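Local coordinates for Beta/gama crystallin family protein (Methanosarcina acetivorans C2A, PDB 5HT9) that binds calcium, and magnesium in this crystal, through a beta/gamma-crystallin domain whose cellular role is not established, at residues V11-K16 / I35-V40; S22-A27 / S79-I84. All coordinates share one frame; numbering follows the deposited sequence.

Contact 1 (V11-K16 / I35-V40); sequences VNFGGK and ISSIKV. With MG (magnesium ion), chain E.
F13 and K39 meet through the face of a ring: CE of K39 sits 3.6 Å from the centroid of the F13 phenyl, almost on its normal, a CH-pi contact. The ammonium NZ follows over the same face, 4.8 Å from that centroid and 24° off the normal, which makes a cation-pi pair. The lysine can cross the ring this way because its chain is extended beyond CG, with CG anti to its carbonyl carbon (chi1 -64°); lower down, CG itself touches F13 CE1. At the ring edge, near its plane, CE1 of F13 also comes to 3.5 Å from the carbonyl oxygen I38 O, and Y8 makes an edge-to-face ring contact with F13.

Polar contact runs through S37. F13 N donates to S37 OG over 3.1 Å, noticeably bent at 137°, while the same hydroxyl bonds to the backbone oxygen of H10; one OG thus bonds the loop backbone at two places, H10 O and F13 N. S37 and its neighbour S36 both face Y8 as a classic beta bulge, placed where strand 37-42 starts in the first Greek key motif of this beta/gamma-crystallin domain.

At this bulge S36 OG binds the magnesium ion at 2.4 Å, the coordination being shared with E9 O, K34 O and N76 OD1, and D75 OD1 hydrogen-bonds the same hydroxyl. Behind this ligand, S36 CB packs at 3.6 Å on V11 N, the loop backbone lying against the serine that holds the ion.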
loop_
_atom_site.group_PDB
_atom_site.type_symbol
_atom_site.label_atom_id
_atom_site.label_comp_id
_atom_site.label_asym_id
_atom_site.label_seq_id
_atom_site.Cartn_x
_atom_site.Cartn_y
_atom_site.Cartn_z
ATOM N N VAL A 11 -3.615 2.787 -11.516
ATOM C CA VAL A 11 -3.542 1.391 -11.917
ATOM C C VAL A 11 -2.340 1.133 -12.819
ATOM O O VAL A 11 -1.822 2.055 -13.466
ATOM C CB VAL A 11 -4.820 0.968 -12.657
ATOM C CG1 VAL A 11 -6.026 1.195 -11.770
ATOM C CG2 VAL A 11 -4.960 1.769 -13.938
ATOM N N ASN A 12 -1.905 -0.120 -12.849
ATOM C CA ASN A 12 -0.788 -0.550 -13.685
ATOM C C ASN A 12 0.506 0.209 -13.400
ATOM O O ASN A 12 1.315 0.442 -14.304
ATOM C CB ASN A 12 -1.182 -0.423 -15.159
ATOM C CG ASN A 12 -2.385 -1.276 -15.489
ATOM O OD1 ASN A 12 -2.434 -2.441 -15.106
ATOM N ND2 ASN A 12 -3.373 -0.697 -16.167
ATOM N N PHE A 13 0.677 0.594 -12.133
ATOM C CA PHE A 13 1.922 1.176 -11.631
ATOM C C PHE A 13 2.238 2.508 -12.315
ATOM O O PHE A 13 3.395 2.813 -12.620
ATOM C CB PHE A 13 3.057 0.174 -11.802
ATOM C CG PHE A 13 2.696 -1.191 -11.289
ATOM C CD1 PHE A 13 2.348 -1.356 -9.949
ATOM C CD2 PHE A 13 2.640 -2.283 -12.137
ATOM C CE1 PHE A 13 1.977 -2.602 -9.458
ATOM C CE2 PHE A 13 2.270 -3.543 -11.650
ATOM C CZ PHE A 13 1.945 -3.695 -10.315
ATOM N N GLY A 14 1.190 3.295 -12.515
ATOM C CA GLY A 14 1.310 4.619 -13.100
ATOM C C GLY A 14 1.190 5.699 -12.044
ATOM O O GLY A 14 0.895 5.411 -10.875
ATOM N N GLY A 15 1.420 6.946 -12.450
ATOM C CA GLY A 15 1.298 8.068 -11.536
ATOM C C GLY A 15 2.435 8.169 -10.540
ATOM O O GLY A 15 3.455 7.486 -10.667
ATOM N N LYS A 16 2.252 9.027 -9.543
ATOM C CA LYS A 16 3.209 9.196 -8.466
ATOM C C LYS A 16 3.418 7.874 -7.750
ATOM O O LYS A 16 2.483 7.099 -7.567
ATOM C CB LYS A 16 2.734 10.266 -7.476
ATOM C CG LYS A 16 2.667 11.672 -8.061
ATOM C CD LYS A 16 2.135 12.697 -7.053
ATOM C CE LYS A 16 2.944 12.686 -5.762
ATOM N NZ LYS A 16 2.593 13.828 -4.862
ATOM N N ILE A 35 -3.922 5.369 -3.417
ATOM C CA ILE A 35 -3.161 4.197 -3.833
ATOM C C ILE A 35 -4.028 3.281 -4.688
ATOM O O ILE A 35 -5.108 2.872 -4.270
ATOM C CB ILE A 35 -2.599 3.440 -2.617
ATOM C CG1 ILE A 35 -1.626 4.346 -1.856
ATOM C CG2 ILE A 35 -1.897 2.159 -3.060
ATOM C CD1 ILE A 35 -1.187 3.769 -0.529
ATOM N N SER A 36 -3.549 2.966 -5.891
ATOM C CA SER A 36 -4.342 2.204 -6.835
ATOM C C SER A 36 -3.647 0.939 -7.301
ATOM O O SER A 36 -4.289 0.051 -7.840
ATOM C CB SER A 36 -4.707 3.074 -8.048
ATOM O OG SER A 36 -5.637 4.075 -7.671
ATOM N N SER A 37 -2.328 0.879 -7.130
ATOM C CA SER A 37 -1.595 -0.348 -7.382
ATOM C C SER A 37 -0.389 -0.414 -6.456
ATOM O O SER A 37 0.034 0.600 -5.888
ATOM C CB SER A 37 -1.174 -0.462 -8.854
ATOM O OG SER A 37 -0.423 0.671 -9.253
ATOM N N ILE A 38 0.125 -1.627 -6.281
ATOM C CA ILE A 38 1.135 -1.919 -5.268
ATOM C C ILE A 38 2.115 -2.976 -5.742
ATOM O O ILE A 38 1.705 -3.984 -6.302
ATOM C CB ILE A 38 0.488 -2.458 -3.968
ATOM C CG1 ILE A 38 -0.531 -1.477 -3.383
ATOM C CG2 ILE A 38 1.553 -2.824 -2.942
ATOM C CD1 ILE A 38 -1.320 -2.095 -2.206
ATOM N N LYS A 39 3.400 -2.771 -5.488
ATOM C CA LYS A 39 4.381 -3.848 -5.622
ATOM C C LYS A 39 4.975 -4.142 -4.260
ATOM O O LYS A 39 5.732 -3.335 -3.735
ATOM C CB LYS A 39 5.511 -3.479 -6.592
ATOM C CG LYS A 39 5.093 -3.256 -8.030
ATOM C CD LYS A 39 6.290 -2.793 -8.853
ATOM C CE LYS A 39 5.869 -2.398 -10.259
ATOM N NZ LYS A 39 7.037 -1.906 -11.031
ATOM N N VAL A 40 4.643 -5.283 -3.675
ATOM C CA VAL A 40 5.362 -5.682 -2.476
ATOM C C VAL A 40 6.648 -6.386 -2.901
ATOM O O VAL A 40 6.608 -7.400 -3.596
ATOM C CB VAL A 40 4.538 -6.605 -1.567
ATOM C CG1 VAL A 40 5.372 -7.006 -0.349
ATOM C CG2 VAL A 40 3.255 -5.898 -1.112
HETATM MG MG MG E . -5.471 6.389 -7.245
#

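Contact 2 (S22-A27 / S79-I84); sequences SDQPGA and SSFRQI. With MG (magnesium ion), chain D.
Q24 and F81 lie side by side and point the same way, the glutamine's aliphatic part resting on the phenyl: CB is 3.9 Å from the F81 ring centroid, offset toward the rim, and CG touches CE1 at 3.5 Å. The chain then bends at chi2 (-62°), leading the amide off the ring to S22 O, which NE2 meets from above the carbonyl plane. A27 comes obliquely to the ring, its CB 3.6 Å from F81 CE2. With an alanine at F81, the ring is lost and a gap would probably open beside V5 and V7, leaving Q24 and A27 without their packing surface.

Backbone bonds between Q24 and F81 form a single antiparallel bridge, Q24 N to F81 O being nearly straight on the carbonyl. Q24 O takes F81 N and, from the opposite face, A27 N, which closes the type I turn 24-27. The turn thereby docks on strand 80-83 of the second Greek key motif, whose start is a classic beta bulge: S79 and S80 both face Y48. S79 OG binds magnesium at 2.1 Å with E49 O, S77 O, D33 OD1 and two waters, and is hydrogen-bonded to N32 OD1.

D23 meets R82 at its CB, 3.3 Å from D23 CG; the charged ends, planes 86° apart, do not touch, and water 2 links OD2 to NH1. D23 OD1 instead accepts Q83 N over 3.0 Å, from above the carboxylate plane.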
loop_
_atom_site.group_PDB
_atom_site.type_symbol
_atom_site.label_atom_id
_atom_site.label_comp_id
_atom_site.label_asym_id
_atom_site.label_seq_id
_atom_site.Cartn_x
_atom_site.Cartn_y
_atom_site.Cartn_z
ATOM N N SER A 22 9.958 1.346 5.429
ATOM C CA SER A 22 9.626 1.558 6.833
ATOM C C SER A 22 8.123 1.782 6.964
ATOM O O SER A 22 7.446 2.050 5.967
ATOM C CB SER A 22 10.385 2.755 7.408
ATOM O OG SER A 22 10.095 3.926 6.665
ATOM N N ASP A 23 7.606 1.677 8.186
ATOM C CA ASP A 23 6.171 1.846 8.411
ATOM C C ASP A 23 5.682 3.241 8.038
ATOM O O ASP A 23 6.385 4.232 8.233
ATOM C CB ASP A 23 5.819 1.563 9.867
ATOM C CG ASP A 23 6.114 0.140 10.270
ATOM O OD1 ASP A 23 6.355 -0.710 9.377
ATOM O OD2 ASP A 23 6.094 -0.126 11.483
ATOM N N GLN A 24 4.453 3.309 7.532
ATOM C CA GLN A 24 3.894 4.547 7.000
ATOM C C GLN A 24 2.520 4.835 7.599
ATOM O O GLN A 24 1.503 4.426 7.039
ATOM C CB GLN A 24 3.793 4.465 5.474
ATOM C CG GLN A 24 5.129 4.268 4.790
ATOM C CD GLN A 24 6.076 5.418 5.034
ATOM O OE1 GLN A 24 5.687 6.587 4.948
ATOM N NE2 GLN A 24 7.333 5.097 5.345
ATOM N N PRO A 25 2.487 5.532 8.744
ATOM C CA PRO A 25 1.221 5.805 9.433
ATOM C C PRO A 25 0.346 6.794 8.665
ATOM O O PRO A 25 -0.818 6.983 9.015
ATOM C CB PRO A 25 1.673 6.381 10.783
ATOM C CG PRO A 25 3.012 6.948 10.515
ATOM C CD PRO A 25 3.645 6.024 9.512
ATOM N N GLY A 26 0.903 7.400 7.623
ATOM C CA GLY A 26 0.140 8.253 6.732
ATOM C C GLY A 26 0.254 7.824 5.276
ATOM O O GLY A 26 -0.053 8.605 4.379
ATOM N N ALA A 27 0.679 6.578 5.043
ATOM C CA ALA A 27 0.957 6.077 3.693
ATOM C C ALA A 27 1.842 7.061 2.923
ATOM O O ALA A 27 1.610 7.347 1.749
ATOM C CB ALA A 27 -0.349 5.813 2.936
ATOM N N SER A 79 -4.696 4.204 3.499
ATOM C CA SER A 79 -4.311 5.465 4.123
ATOM C C SER A 79 -3.131 5.296 5.078
ATOM O O SER A 79 -2.546 6.279 5.530
ATOM C CB SER A 79 -5.505 6.080 4.870
ATOM O OG SER A 79 -6.539 6.441 3.972
ATOM N N SER A 80 -2.798 4.048 5.407
ATOM C CA SER A 80 -1.561 3.755 6.119
ATOM C C SER A 80 -1.176 2.308 5.860
ATOM O O SER A 80 -2.005 1.509 5.439
ATOM C CB SER A 80 -1.699 4.016 7.627
ATOM O OG SER A 80 -2.804 3.312 8.163
ATOM N N PHE A 81 0.089 1.979 6.083
ATOM C CA PHE A 81 0.527 0.593 5.954
ATOM C C PHE A 81 1.825 0.361 6.713
ATOM O O PHE A 81 2.586 1.287 6.945
ATOM C CB PHE A 81 0.676 0.203 4.475
ATOM C CG PHE A 81 1.535 1.143 3.656
ATOM C CD1 PHE A 81 2.909 0.965 3.589
ATOM C CD2 PHE A 81 0.964 2.161 2.923
ATOM C CE1 PHE A 81 3.706 1.811 2.812
ATOM C CE2 PHE A 81 1.757 3.020 2.142
ATOM C CZ PHE A 81 3.124 2.837 2.090
ATOM N N ARG A 82 2.053 -0.874 7.138
ATOM C CA ARG A 82 3.240 -1.183 7.917
ATOM C C ARG A 82 3.583 -2.651 7.818
ATOM O O ARG A 82 2.775 -3.461 7.400
ATOM C CB ARG A 82 3.044 -0.816 9.384
ATOM C CG ARG A 82 2.024 -1.671 10.096
ATOM C CD ARG A 82 2.110 -1.367 11.558
ATOM N NE ARG A 82 0.833 -1.501 12.230
ATOM C CZ ARG A 82 0.634 -1.122 13.482
ATOM N NH1 ARG A 82 1.644 -0.603 14.171
ATOM N NH2 ARG A 82 -0.559 -1.275 14.037
ATOM N N GLN A 83 4.798 -2.983 8.214
ATOM C CA GLN A 83 5.269 -4.348 8.137
ATOM C C GLN A 83 4.704 -5.121 9.317
ATOM O O GLN A 83 4.583 -4.568 10.416
ATOM C CB GLN A 83 6.800 -4.371 8.133
ATOM C CG GLN A 83 7.405 -5.744 8.014
ATOM C CD GLN A 83 8.915 -5.695 8.117
ATOM O OE1 GLN A 83 9.505 -4.617 8.275
ATOM N NE2 GLN A 83 9.552 -6.854 8.002
ATOM N N ILE A 84 4.326 -6.379 9.088
ATOM C CA ILE A 84 3.790 -7.209 10.171
ATOM C C ILE A 84 4.504 -8.554 10.293
ATOM O O ILE A 84 5.162 -9.031 9.370
ATOM C CB ILE A 84 2.279 -7.484 10.000
ATOM C CG1 ILE A 84 1.997 -8.102 8.632
ATOM C CG2 ILE A 84 1.477 -6.209 10.180
ATOM C CD1 ILE A 84 0.567 -8.578 8.463
ATOM O OXT ILE A 84 4.433 -9.200 11.339
HETATM MG MG MG D . -8.425 5.703 3.453
HETATM O O HOH W 1 5.192 -2.535 12.301
HETATM O O HOH W 2 4.443 0.474 13.744
HETATM O O HOH W 3 -10.317 5.053 3.041
HETATM O O HOH W 4 -9.224 7.312 4.649
#

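Overall arrangement
The two contacts have centres about 16 Å apart on opposite sides of the chain's centre, and their segments alternate in sequence: 11-16, 22-27, 35-40, then 79-84. Contact 1 belongs to the four-stranded sheet through strand 37-42, contact 2 to the three-stranded sheet through strand 80-83, and each has a bulge serine bound to its own magnesium ion. The sites are interlocked, since N76, from the second Greek key, is among the ligands of the ion of contact 1, and D33, from the first, among those of contact 2. Between the sheets the contacts touch: I35 CD1 packs 4.0 Å from F81 CE2 and also near A27 CB. Metal binding and the core are thus shared by both halves of the domain.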